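Local coordinates for protein gene activator AphA (Vibrio cholerae, PDB 1YG2) that activates virulence gene expression in Vibrio cholerae as a winged-helix transcription factor of the PadR-like family, probably binding DNA as a dimer, at the interface of chains A and B. Sequence-based numbering; all coordinates share one arbitrary frame. Chains: chain A/B, gene activator AphA.

Contact 1: the interface of chains A and B. Residues chain A 100-101, 104, 171, 174; chain B 149-150, 152-153.
A:Leu100 and A:Met101, at the end of helix 95-101, press on B:Leu149, B:Leu152 and B:Thr153 along one face of the long helix 145-177. The tight part lies around A:Leu100, whose two methyls serve different partners. CD2 meets CD2 of B:Leu149 at 3.6 Å, the two side chains crossing obliquely, while CD1 rests 3.6 Å from CB of B:Leu152, here at about a right angle. The side chains of A:Met101 and B:Leu149 slide past each other in opposite directions. The methionine chain bends at both chi2 (-49°) and chi3 (-52°), which turns the sulfur along the partner helix, with SD 3.7 Å from CB of B:Leu149 and 3.7 Å from CG2 of B:Thr153. That threonine methyl is presented to the sulfur while its hydroxyl OG1 turns back to the carbonyl oxygen of B:Glu150, one turn earlier, in a 2.6 Å hydrogen bond that fixes the rotation. CB of A:Ser104 closes the far end against CD1 of B:Leu149. The other flank is looser. A:Val171 approaches B:Leu152 only at 4.0 Å, CA to CD1, and A:Glu174, although its CG comes to 3.4 Å from B:Leu152 CD1, is poorly ordered, so its aliphatic part is a less certain cover. The patch joins helix 95-101 of one chain, with its C-terminal helix at the margin, to helix 145-177 of the other through apolar side chains, and probably contributes to holding the dimer together.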
ATOM      1  N   LEU A 100       0.242  -5.767  15.173  1.00 34.41           N
ATOM      2  CA  LEU A 100       1.213  -5.321  16.167  1.00 33.68           C
ATOM      3  C   LEU A 100       0.490  -4.849  17.423  1.00 34.21           C
ATOM      4  O   LEU A 100       0.835  -5.241  18.531  1.00 33.84           O
ATOM      5  CB  LEU A 100       2.052  -4.170  15.613  1.00 32.55           C
ATOM      6  CG  LEU A 100       3.545  -4.046  15.942  1.00 37.29           C
ATOM      7  CD1 LEU A 100       3.842  -2.576  16.118  1.00 34.22           C
ATOM      8  CD2 LEU A 100       3.943  -4.824  17.195  1.00 37.57           C
ATOM      9  N   MET A 101      -0.523  -4.010  17.254  1.00 33.74           N
ATOM     10  CA  MET A 101      -1.245  -3.514  18.413  1.00 36.22           C
ATOM     11  C   MET A 101      -1.887  -4.623  19.234  1.00 37.38           C
ATOM     12  O   MET A 101      -2.041  -4.494  20.441  1.00 40.85           O
ATOM     13  CB  MET A 101      -2.315  -2.504  17.992  1.00 34.40           C
ATOM     14  CG  MET A 101      -1.753  -1.193  17.448  1.00 37.01           C
ATOM     15  SD  MET A 101      -0.455  -0.451  18.493  1.00 36.57           S
ATOM     16  CE  MET A 101      -1.245  -0.423  20.080  1.00 33.56           C
ATOM     17  N   SER A 104      -0.304  -6.599  22.472  1.00 54.09           N
ATOM     18  CA  SER A 104      -0.406  -6.237  23.879  1.00 58.12           C
ATOM     19  C   SER A 104      -1.332  -7.224  24.594  1.00 59.45           C
ATOM     20  O   SER A 104      -1.272  -7.366  25.813  1.00 60.41           O
ATOM     21  CB  SER A 104      -0.968  -4.824  24.036  1.00 59.97           C
ATOM     22  OG  SER A 104      -2.382  -4.823  23.915  1.00 64.73           O
ATOM     23  N   VAL A 171      10.377  -3.068  14.582  1.00 46.23           N
ATOM     24  CA  VAL A 171       9.354  -3.781  15.330  1.00 47.92           C
ATOM     25  C   VAL A 171       9.963  -5.032  15.943  1.00 49.68           C
ATOM     26  O   VAL A 171       9.790  -5.300  17.129  1.00 50.35           O
ATOM     27  CB  VAL A 171       8.186  -4.205  14.427  1.00 46.19           C
ATOM     28  CG1 VAL A 171       7.219  -5.084  15.213  1.00 45.25           C
ATOM     29  CG2 VAL A 171       7.473  -2.971  13.885  1.00 43.84           C
ATOM     30  N   GLU A 174      11.716  -4.216  19.149  1.00 64.58           N
ATOM     31  CA  GLU A 174      10.827  -3.923  20.265  1.00 67.83           C
ATOM     32  C   GLU A 174      10.185  -5.182  20.826  1.00 68.76           C
ATOM     33  O   GLU A 174       9.980  -5.302  22.033  1.00 69.25           O
ATOM     34  CB  GLU A 174       9.722  -2.960  19.831  1.00 68.91           C
ATOM     35  CG  GLU A 174      10.201  -1.574  19.444  1.00 72.42           C
ATOM     36  CD  GLU A 174      10.892  -0.851  20.580  1.00 74.25           C
ATOM     37  OE1 GLU A 174      10.347  -0.830  21.704  1.00 74.64           O
ATOM     38  OE2 GLU A 174      11.985  -0.298  20.343  1.00 77.80           O
TER
ATOM     39  N   LEU B 149       4.315   0.348  21.227  1.00 38.61           N
ATOM     40  CA  LEU B 149       3.566  -0.222  20.116  1.00 38.76           C
ATOM     41  C   LEU B 149       2.970   0.907  19.260  1.00 38.45           C
ATOM     42  O   LEU B 149       3.108   0.898  18.034  1.00 37.80           O
ATOM     43  CB  LEU B 149       2.450  -1.127  20.645  1.00 37.61           C
ATOM     44  CG  LEU B 149       2.888  -2.411  21.360  1.00 39.07           C
ATOM     45  CD1 LEU B 149       1.655  -3.226  21.737  1.00 35.07           C
ATOM     46  CD2 LEU B 149       3.808  -3.225  20.456  1.00 34.58           C
ATOM     47  N   GLU B 150       2.314   1.871  19.911  1.00 37.05           N
ATOM     48  CA  GLU B 150       1.721   3.006  19.202  1.00 38.74           C
ATOM     49  C   GLU B 150       2.815   3.704  18.407  1.00 37.86           C
ATOM     50  O   GLU B 150       2.643   4.038  17.231  1.00 38.09           O
ATOM     51  CB  GLU B 150       1.122   4.010  20.191  1.00 39.95           C
ATOM     52  CG  GLU B 150       0.071   3.444  21.126  1.00 44.29           C
ATOM     53  CD  GLU B 150      -0.451   4.488  22.100  1.00 49.62           C
ATOM     54  OE1 GLU B 150       0.298   5.439  22.422  1.00 53.79           O
ATOM     55  OE2 GLU B 150      -1.604   4.353  22.556  1.00 50.36           O
ATOM     56  N   LEU B 152       5.523   2.524  17.229  1.00 35.18           N
ATOM     57  CA  LEU B 152       5.887   1.768  16.037  1.00 34.18           C
ATOM     58  C   LEU B 152       4.870   1.937  14.899  1.00 34.41           C
ATOM     59  O   LEU B 152       5.259   2.061  13.739  1.00 35.21           O
ATOM     60  CB  LEU B 152       6.069   0.290  16.398  1.00 33.21           C
ATOM     61  CG  LEU B 152       7.312  -0.008  17.248  1.00 35.51           C
ATOM     62  CD1 LEU B 152       7.248  -1.430  17.787  1.00 35.10           C
ATOM     63  CD2 LEU B 152       8.575   0.198  16.411  1.00 33.48           C
ATOM     64  N   THR B 153       3.574   1.954  15.211  1.00 33.25           N
ATOM     65  CA  THR B 153       2.590   2.129  14.151  1.00 32.98           C
ATOM     66  C   THR B 153       2.755   3.521  13.554  1.00 33.97           C
ATOM     67  O   THR B 153       2.604   3.704  12.348  1.00 31.30           O
ATOM     68  CB  THR B 153       1.150   1.969  14.653  1.00 32.68           C
ATOM     69  OG1 THR B 153       0.879   2.962  15.642  1.00 35.06           O
ATOM     70  CG2 THR B 153       0.943   0.572  15.227  1.00 32.40           C
TER

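Contact 2: the interface of chains A and B. Residues chain A 2, 82, 85, 87-88; chain B 95-96, 99, 111.
B:Lys99 lies across the indole of A:Trp82, a residue of helix 73-84 in the PadR-like winged-helix part of the other chain. Its aliphatic chain covers one face of the ring system: CD sits 3.6 Å from the centroid of the six-membered ring of A:Trp82, and CE 3.5 Å from that of the five-membered ring, both as CH-pi contacts. A final bend at chi4 (74°) carries the amine nitrogen NZ past the ring to the backbone that follows the helix, where it gives a hydrogen bond of 3.0 Å to O of A:Gln85 and a weak one to O of A:Trp82. The indole nitrogen is gripped as well. NE1 of A:Trp82 donates to OE2 of the B:Glu95 carboxylate at 2.9 Å (148° at the hydrogen), approaching from above the carboxylate plane, with that plane and the ring turned 90° apart. Lysine and glutamate stand one turn apart on helix 95-101 and so hold the tryptophan at its face and its N-H.

A:Thr87, in the extended segment after helix 73-84, buries much of its surface here. Its hydroxyl OG1 sits over the face of B:Phe96, toward the rim and 3.5 Å from CE2, while its methyl reaches the same atom at 3.9 Å, CG2 to CE2, and CB faces NZ of B:Lys99. Further out, OH of B:Tyr111, from helix 108-136, hydrogen-bonds O of B:Phe96 at 2.6 Å, from above the carbonyl plane, tying helix 95-101 to its neighbour.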
ATOM      1  N   SER A   2      -6.712   0.966 -13.900  1.00 39.08           N
ATOM      2  CA  SER A   2      -6.784  -0.477 -13.546  1.00 38.31           C
ATOM      3  C   SER A   2      -6.128  -1.340 -14.626  1.00 35.95           C
ATOM      4  O   SER A   2      -5.452  -0.826 -15.510  1.00 36.48           O
ATOM      5  CB  SER A   2      -8.247  -0.881 -13.337  1.00 41.78           C
ATOM      6  OG  SER A   2      -9.070  -0.340 -14.352  1.00 46.20           O
ATOM      7  N   TRP A  82      -8.867   8.172 -17.960  1.00 40.31           N
ATOM      8  CA  TRP A  82      -8.289   7.550 -16.780  1.00 41.39           C
ATOM      9  C   TRP A  82      -7.150   8.429 -16.278  1.00 42.77           C
ATOM     10  O   TRP A  82      -7.073   8.768 -15.096  1.00 41.22           O
ATOM     11  CB  TRP A  82      -7.750   6.176 -17.157  1.00 40.00           C
ATOM     12  CG  TRP A  82      -6.869   5.532 -16.141  1.00 38.94           C
ATOM     13  CD1 TRP A  82      -7.237   5.056 -14.915  1.00 38.49           C
ATOM     14  CD2 TRP A  82      -5.481   5.224 -16.294  1.00 35.46           C
ATOM     15  NE1 TRP A  82      -6.159   4.456 -14.296  1.00 38.10           N
ATOM     16  CE2 TRP A  82      -5.071   4.545 -15.123  1.00 37.89           C
ATOM     17  CE3 TRP A  82      -4.546   5.445 -17.312  1.00 37.22           C
ATOM     18  CZ2 TRP A  82      -3.757   4.096 -14.938  1.00 36.24           C
ATOM     19  CZ3 TRP A  82      -3.239   4.996 -17.129  1.00 38.87           C
ATOM     20  CH2 TRP A  82      -2.860   4.324 -15.949  1.00 37.61           C
ATOM     21  N   GLN A  85      -8.087  11.740 -14.529  1.00 60.51           N
ATOM     22  CA  GLN A  85      -8.670  11.574 -13.205  1.00 62.24           C
ATOM     23  C   GLN A  85      -7.586  11.614 -12.142  1.00 62.92           C
ATOM     24  O   GLN A  85      -6.518  11.020 -12.298  1.00 61.79           O
ATOM     25  CB  GLN A  85      -9.424  10.250 -13.096  1.00 64.31           C
ATOM     26  CG  GLN A  85     -10.638  10.149 -13.986  1.00 67.25           C
ATOM     27  CD  GLN A  85     -11.431   8.895 -13.715  1.00 69.60           C
ATOM     28  OE1 GLN A  85     -10.903   7.783 -13.789  1.00 70.17           O
ATOM     29  NE2 GLN A  85     -12.708   9.065 -13.394  1.00 72.68           N
ATOM     30  N   THR A  87      -5.337  10.764  -9.112  1.00 63.95           N
ATOM     31  CA  THR A  87      -4.948   9.511  -8.497  1.00 63.80           C
ATOM     32  C   THR A  87      -4.475   9.879  -7.096  1.00 63.07           C
ATOM     33  O   THR A  87      -3.636  10.764  -6.931  1.00 63.70           O
ATOM     34  CB  THR A  87      -3.813   8.840  -9.294  1.00 64.35           C
ATOM     35  OG1 THR A  87      -3.165   7.861  -8.475  1.00 66.52           O
ATOM     36  CG2 THR A  87      -2.803   9.874  -9.757  1.00 66.53           C
ATOM     37  N   ALA A  88      -5.030   9.227  -6.082  1.00 62.20           N
ATOM     38  CA  ALA A  88      -4.644   9.534  -4.711  1.00 63.12           C
ATOM     39  C   ALA A  88      -4.132   8.316  -3.951  1.00 63.21           C
ATOM     40  O   ALA A  88      -4.266   7.181  -4.409  1.00 60.74           O
ATOM     41  CB  ALA A  88      -5.822  10.155  -3.968  1.00 62.72           C
TER
ATOM     42  N   GLU B  95      -0.958   2.457  -8.802  1.00 37.55           N
ATOM     43  CA  GLU B  95      -1.618   3.397  -9.693  1.00 38.33           C
ATOM     44  C   GLU B  95      -0.696   4.517 -10.161  1.00 35.51           C
ATOM     45  O   GLU B  95      -0.774   4.957 -11.304  1.00 35.41           O
ATOM     46  CB  GLU B  95      -2.843   3.997  -9.003  1.00 42.24           C
ATOM     47  CG  GLU B  95      -3.802   4.670  -9.965  1.00 49.79           C
ATOM     48  CD  GLU B  95      -4.586   3.672 -10.804  1.00 51.80           C
ATOM     49  OE1 GLU B  95      -4.210   2.480 -10.834  1.00 53.86           O
ATOM     50  OE2 GLU B  95      -5.578   4.089 -11.438  1.00 54.08           O
ATOM     51  N   PHE B  96       0.176   4.990  -9.283  1.00 35.09           N
ATOM     52  CA  PHE B  96       1.088   6.062  -9.665  1.00 34.42           C
ATOM     53  C   PHE B  96       2.061   5.591 -10.726  1.00 32.60           C
ATOM     54  O   PHE B  96       2.382   6.323 -11.662  1.00 32.87           O
ATOM     55  CB  PHE B  96       1.864   6.559  -8.448  1.00 39.62           C
ATOM     56  CG  PHE B  96       1.002   7.234  -7.432  1.00 44.62           C
ATOM     57  CD1 PHE B  96       0.720   6.616  -6.217  1.00 46.81           C
ATOM     58  CD2 PHE B  96       0.457   8.482  -7.701  1.00 45.40           C
ATOM     59  CE1 PHE B  96      -0.100   7.231  -5.284  1.00 48.48           C
ATOM     60  CE2 PHE B  96      -0.367   9.111  -6.779  1.00 48.89           C
ATOM     61  CZ  PHE B  96      -0.646   8.485  -5.565  1.00 49.35           C
ATOM     62  N   LYS B  99       0.221   5.217 -14.033  1.00 34.10           N
ATOM     63  CA  LYS B  99       0.033   6.497 -14.709  1.00 35.35           C
ATOM     64  C   LYS B  99       1.366   6.966 -15.297  1.00 35.51           C
ATOM     65  O   LYS B  99       1.415   7.498 -16.402  1.00 36.65           O
ATOM     66  CB  LYS B  99      -0.481   7.557 -13.728  1.00 38.67           C
ATOM     67  CG  LYS B  99      -1.890   7.329 -13.184  1.00 42.60           C
ATOM     68  CD  LYS B  99      -2.962   7.614 -14.208  1.00 44.81           C
ATOM     69  CE  LYS B  99      -4.376   7.474 -13.606  1.00 45.43           C
ATOM     70  NZ  LYS B  99      -4.751   8.596 -12.694  1.00 45.47           N
ATOM     71  N   TYR B 111      -0.504  14.699 -14.988  1.00 64.85           N
ATOM     72  CA  TYR B 111       0.117  13.806 -14.025  1.00 63.85           C
ATOM     73  C   TYR B 111       1.101  14.534 -13.119  1.00 64.08           C
ATOM     74  O   TYR B 111       1.025  14.430 -11.895  1.00 62.79           O
ATOM     75  CB  TYR B 111       0.843  12.665 -14.743  1.00 61.01           C
ATOM     76  CG  TYR B 111       1.367  11.623 -13.784  1.00 58.62           C
ATOM     77  CD1 TYR B 111       0.501  10.946 -12.929  1.00 57.65           C
ATOM     78  CD2 TYR B 111       2.729  11.339 -13.701  1.00 56.64           C
ATOM     79  CE1 TYR B 111       0.973  10.017 -12.014  1.00 57.85           C
ATOM     80  CE2 TYR B 111       3.213  10.410 -12.789  1.00 56.72           C
ATOM     81  CZ  TYR B 111       2.329   9.754 -11.948  1.00 56.33           C
ATOM     82  OH  TYR B 111       2.792   8.832 -11.042  1.00 55.13           O
TER

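Contact 3: the interface of chains A and B. Residues chain A 107, 110, 114; chain B 83-84.
The C-terminal end of helix 73-84, which belongs to the PadR-like winged-helix region of chain B, meets the first turns of helix 108-136 of chain A, B:Phe83 and B:Asp84 facing A:Ser107, A:Pro110 and A:Gln114. B:Phe83 extends its ring, with CG opposite the backbone nitrogen (chi1 -165°), toward the loop just before the A-chain helix. There CZ comes to 3.6 Å from the carbonyl oxygen of A:Ser107; the neighbouring CE2 is modelled closer still, too close to be relied on. B:Asp84 lies beside A:Pro110, the two side chains pointing the same way, and its carboxylate oxygen OD1 touches the proline ring at 3.9 Å from CG and 4.1 Å from CB. The start of helix 108-136 might favour a negative charge here, while the end of the aspartate's own helix would oppose it. One helical turn beyond the proline, A:Gln114 stretches out beyond CG (chi2 174°), so that its amide reaches the carbonyl oxygens ending helix 73-84. NE2 makes a weak hydrogen bond of 3.3 Å to O of B:Asp84, strongly bent at the hydrogen (121°). The same nitrogen has a second, equally weak bond of 3.2 Å to O of A:Pro110 within its own helix. Shared in this way, the amide is steered rather than firmly held. The site is small, hiding 102 Å² in all, and it sits where the last helix of one chain's winged-helix region rests on the beginning of the partner's long C-terminal helical arm.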
ATOM      1  N   SER A 107      -0.258 -13.514  22.220  1.00 68.11           N
ATOM      2  CA  SER A 107       1.090 -14.060  22.290  1.00 70.87           C
ATOM      3  C   SER A 107       1.803 -13.511  21.067  1.00 71.10           C
ATOM      4  O   SER A 107       1.416 -13.805  19.941  1.00 71.80           O
ATOM      5  CB  SER A 107       1.050 -15.590  22.231  1.00 72.15           C
ATOM      6  OG  SER A 107       0.406 -16.040  21.049  1.00 74.32           O
ATOM      7  N   PRO A 110       3.481 -15.931  17.344  1.00 70.90           N
ATOM      8  CA  PRO A 110       3.034 -16.127  15.961  1.00 68.84           C
ATOM      9  C   PRO A 110       3.340 -14.930  15.073  1.00 67.02           C
ATOM     10  O   PRO A 110       3.809 -15.086  13.951  1.00 67.67           O
ATOM     11  CB  PRO A 110       1.527 -16.341  16.106  1.00 69.37           C
ATOM     12  CG  PRO A 110       1.395 -16.934  17.456  1.00 70.64           C
ATOM     13  CD  PRO A 110       2.351 -16.102  18.273  1.00 71.02           C
ATOM     14  N   GLN A 114       5.846 -14.512  11.735  1.00 66.53           N
ATOM     15  CA  GLN A 114       5.259 -14.154  10.452  1.00 67.45           C
ATOM     16  C   GLN A 114       5.917 -12.883   9.913  1.00 65.61           C
ATOM     17  O   GLN A 114       6.025 -12.691   8.705  1.00 65.46           O
ATOM     18  CB  GLN A 114       3.749 -13.948  10.601  1.00 70.41           C
ATOM     19  CG  GLN A 114       2.988 -15.230  10.937  1.00 76.08           C
ATOM     20  CD  GLN A 114       1.511 -14.995  11.228  1.00 78.61           C
ATOM     21  OE1 GLN A 114       0.783 -14.420  10.414  1.00 79.65           O
ATOM     22  NE2 GLN A 114       1.062 -15.450  12.394  1.00 80.67           N
TER
ATOM     23  N   PHE B  83      -5.401 -13.187  14.491  1.00 44.23           N
ATOM     24  CA  PHE B  83      -3.996 -13.033  14.826  1.00 47.78           C
ATOM     25  C   PHE B  83      -3.114 -14.161  14.319  1.00 51.03           C
ATOM     26  O   PHE B  83      -2.010 -13.916  13.844  1.00 52.70           O
ATOM     27  CB  PHE B  83      -3.844 -12.932  16.343  1.00 46.84           C
ATOM     28  CG  PHE B  83      -2.510 -12.417  16.789  1.00 45.83           C
ATOM     29  CD1 PHE B  83      -2.262 -11.050  16.832  1.00 44.52           C
ATOM     30  CD2 PHE B  83      -1.497 -13.294  17.152  1.00 43.90           C
ATOM     31  CE1 PHE B  83      -1.030 -10.561  17.239  1.00 44.38           C
ATOM     32  CE2 PHE B  83      -0.257 -12.814  17.561  1.00 46.13           C
ATOM     33  CZ  PHE B  83      -0.023 -11.440  17.600  1.00 44.78           C
ATOM     34  N   ASP B  84      -3.591 -15.395  14.435  1.00 54.14           N
ATOM     35  CA  ASP B  84      -2.816 -16.551  14.000  1.00 57.10           C
ATOM     36  C   ASP B  84      -2.701 -16.651  12.491  1.00 58.36           C
ATOM     37  O   ASP B  84      -1.707 -17.161  11.978  1.00 59.24           O
ATOM     38  CB  ASP B  84      -3.422 -17.851  14.540  1.00 58.26           C
ATOM     39  CG  ASP B  84      -3.384 -17.926  16.053  1.00 60.60           C
ATOM     40  OD1 ASP B  84      -2.349 -17.543  16.638  1.00 63.70           O
ATOM     41  OD2 ASP B  84      -4.382 -18.377  16.658  1.00 61.86           O
TER

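Contact 4: the interface of chains A and B. Residues chain A 9, 12-13, 146, 149; chain B 101-102, 104-105.
Helix 3-13 and the start of helix 145-177 of chain A clasp the end of helix 95-101 of chain B, its 3-10 turn 102-104 and the following B:Val105. On the side of helix 3-13, B:Val105 packs against two successive residues. Both of its methyls touch CB of A:Ser12, CG2 at 3.5 Å and CG1 at 3.6 Å, and CG1 also meets CG2 of A:Thr13 at 3.3 Å, tighter than usual van der Waals contact, the two side chains crossing at about a right angle. The threonine places its methyl there by holding CG2 opposite its own carbonyl carbon, with OG1 between the backbone N and the carbonyl carbon (chi1 62°). One turn earlier, CG2 of A:Thr9 lies 3.6 Å from CA of B:Ala102, on the backbone of the 3-10 turn.

The other side is served by A:Gln146, which folds its chain at chi2 (56°) to bring its amide over the bend. Its side chain crosses that of B:Met101 at about a right angle, NE2 lying 3.3 Å from the terminal methyl CE. Its amide oxygen OE1 approaches CB of B:Ser104 at 3.4 Å. Chain A thus touches the B-chain turn on opposite flanks, with helix 3-13 on one and helix 145-177 on the other. Water 1 links the two chains here: it lies 2.8 Å from NE2 of A:Gln146, nearly straight at the hydrogen (164°), and 3.2 Å from O of B:Met101.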
ATOM      1  N   THR A   9      -2.163   1.176 -22.215  1.00 35.64           N
ATOM      2  CA  THR A   9      -0.908   1.927 -22.268  1.00 35.12           C
ATOM      3  C   THR A   9       0.076   1.238 -23.202  1.00 35.82           C
ATOM      4  O   THR A   9       0.729   1.874 -24.027  1.00 37.01           O
ATOM      5  CB  THR A   9      -0.265   2.025 -20.877  1.00 36.86           C
ATOM      6  OG1 THR A   9      -1.196   2.624 -19.969  1.00 35.05           O
ATOM      7  CG2 THR A   9       1.011   2.864 -20.937  1.00 37.12           C
ATOM      8  N   SER A  12      -0.875   1.780 -26.698  1.00 43.81           N
ATOM      9  CA  SER A  12      -0.828   3.167 -27.150  1.00 48.65           C
ATOM     10  C   SER A  12       0.468   3.508 -27.880  1.00 49.58           C
ATOM     11  O   SER A  12       0.511   4.455 -28.659  1.00 48.21           O
ATOM     12  CB  SER A  12      -1.016   4.123 -25.975  1.00 50.53           C
ATOM     13  OG  SER A  12      -2.321   3.997 -25.450  1.00 54.22           O
ATOM     14  N   THR A  13       1.526   2.751 -27.623  1.00 51.99           N
ATOM     15  CA  THR A  13       2.789   3.014 -28.300  1.00 56.08           C
ATOM     16  C   THR A  13       2.844   2.230 -29.612  1.00 56.55           C
ATOM     17  O   THR A  13       3.296   2.753 -30.627  1.00 58.09           O
ATOM     18  CB  THR A  13       3.989   2.636 -27.415  1.00 56.74           C
ATOM     19  OG1 THR A  13       3.963   1.234 -27.141  1.00 62.10           O
ATOM     20  CG2 THR A  13       3.930   3.381 -26.105  1.00 58.56           C
ATOM     21  N   GLN A 146      11.448   5.560 -22.533  1.00 49.21           N
ATOM     22  CA  GLN A 146      10.706   4.393 -22.084  1.00 47.71           C
ATOM     23  C   GLN A 146      11.452   3.652 -20.965  1.00 47.42           C
ATOM     24  O   GLN A 146      10.832   3.137 -20.034  1.00 48.27           O
ATOM     25  CB  GLN A 146      10.471   3.460 -23.275  1.00 46.41           C
ATOM     26  CG  GLN A 146       9.507   2.323 -23.025  1.00 46.96           C
ATOM     27  CD  GLN A 146       8.150   2.805 -22.550  1.00 48.15           C
ATOM     28  OE1 GLN A 146       7.791   3.967 -22.739  1.00 50.39           O
ATOM     29  NE2 GLN A 146       7.386   1.910 -21.941  1.00 45.46           N
ATOM     30  N   LEU A 149      11.389   5.553 -17.571  1.00 38.61           N
ATOM     31  CA  LEU A 149      10.095   5.356 -16.937  1.00 38.76           C
ATOM     32  C   LEU A 149      10.069   3.994 -16.225  1.00 38.45           C
ATOM     33  O   LEU A 149       9.679   3.908 -15.058  1.00 37.80           O
ATOM     34  CB  LEU A 149       8.980   5.422 -17.984  1.00 37.61           C
ATOM     35  CG  LEU A 149       8.746   6.784 -18.652  1.00 39.07           C
ATOM     36  CD1 LEU A 149       7.550   6.685 -19.594  1.00 35.07           C
ATOM     37  CD2 LEU A 149       8.501   7.851 -17.591  1.00 34.58           C
TER
ATOM     38  N   MET B 101       3.845   5.259 -16.481  1.00 33.74           N
ATOM     39  CA  MET B 101       4.123   4.595 -17.743  1.00 36.22           C
ATOM     40  C   MET B 101       3.314   5.159 -18.902  1.00 37.38           C
ATOM     41  O   MET B 101       3.761   5.140 -20.041  1.00 40.85           O
ATOM     42  CB  MET B 101       3.874   3.090 -17.629  1.00 34.40           C
ATOM     43  CG  MET B 101       4.865   2.362 -16.724  1.00 37.01           C
ATOM     44  SD  MET B 101       6.612   2.765 -17.060  1.00 36.57           S
ATOM     45  CE  MET B 101       6.716   2.479 -18.806  1.00 33.56           C
ATOM     46  N   ALA B 102       2.119   5.657 -18.619  1.00 38.66           N
ATOM     47  CA  ALA B 102       1.286   6.207 -19.675  1.00 38.86           C
ATOM     48  C   ALA B 102       1.799   7.574 -20.090  1.00 40.81           C
ATOM     49  O   ALA B 102       1.303   8.159 -21.050  1.00 38.92           O
ATOM     50  CB  ALA B 102      -0.169   6.308 -19.205  1.00 38.56           C
ATOM     51  N   SER B 104       4.398   8.137 -21.519  1.00 54.09           N
ATOM     52  CA  SER B 104       5.104   8.002 -22.785  1.00 58.12           C
ATOM     53  C   SER B 104       4.140   8.279 -23.941  1.00 59.45           C
ATOM     54  O   SER B 104       4.565   8.603 -25.047  1.00 60.41           O
ATOM     55  CB  SER B 104       5.676   6.593 -22.940  1.00 59.97           C
ATOM     56  OG  SER B 104       4.677   5.686 -23.380  1.00 64.73           O
ATOM     57  N   VAL B 105       2.842   8.152 -23.679  1.00 60.16           N
ATOM     58  CA  VAL B 105       1.837   8.378 -24.713  1.00 61.60           C
ATOM     59  C   VAL B 105       0.813   9.449 -24.350  1.00 62.65           C
ATOM     60  O   VAL B 105      -0.054   9.775 -25.154  1.00 64.34           O
ATOM     61  CB  VAL B 105       1.074   7.073 -25.040  1.00 62.04           C
ATOM     62  CG1 VAL B 105       2.038   6.029 -25.572  1.00 62.85           C
ATOM     63  CG2 VAL B 105       0.369   6.550 -23.792  1.00 61.94           C
TER
HETATM   64  O   HOH W   1       4.664   2.341 -21.414  1.00 48.89           O

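The four contacts fall into two groups at opposite ends of the two-fold symmetric dimer. Contacts 1 and 3 have C-alpha centres about 14 Å apart, and contacts 2 and 4 about 13 Å, whereas contacts 1 and 4 are about 41 Å apart. Helix 95-101 takes part in contacts 1, 2 and 4, and helix 73-84 in contacts 2 and 3. Contacts 1 and 4 overlap through symmetry: the Met101 and Leu149 pairing occurs in both, with the chains exchanged. Each winged-helix region thus rests on the partner's helices, which would fix the spacing of the two presumed DNA-binding units.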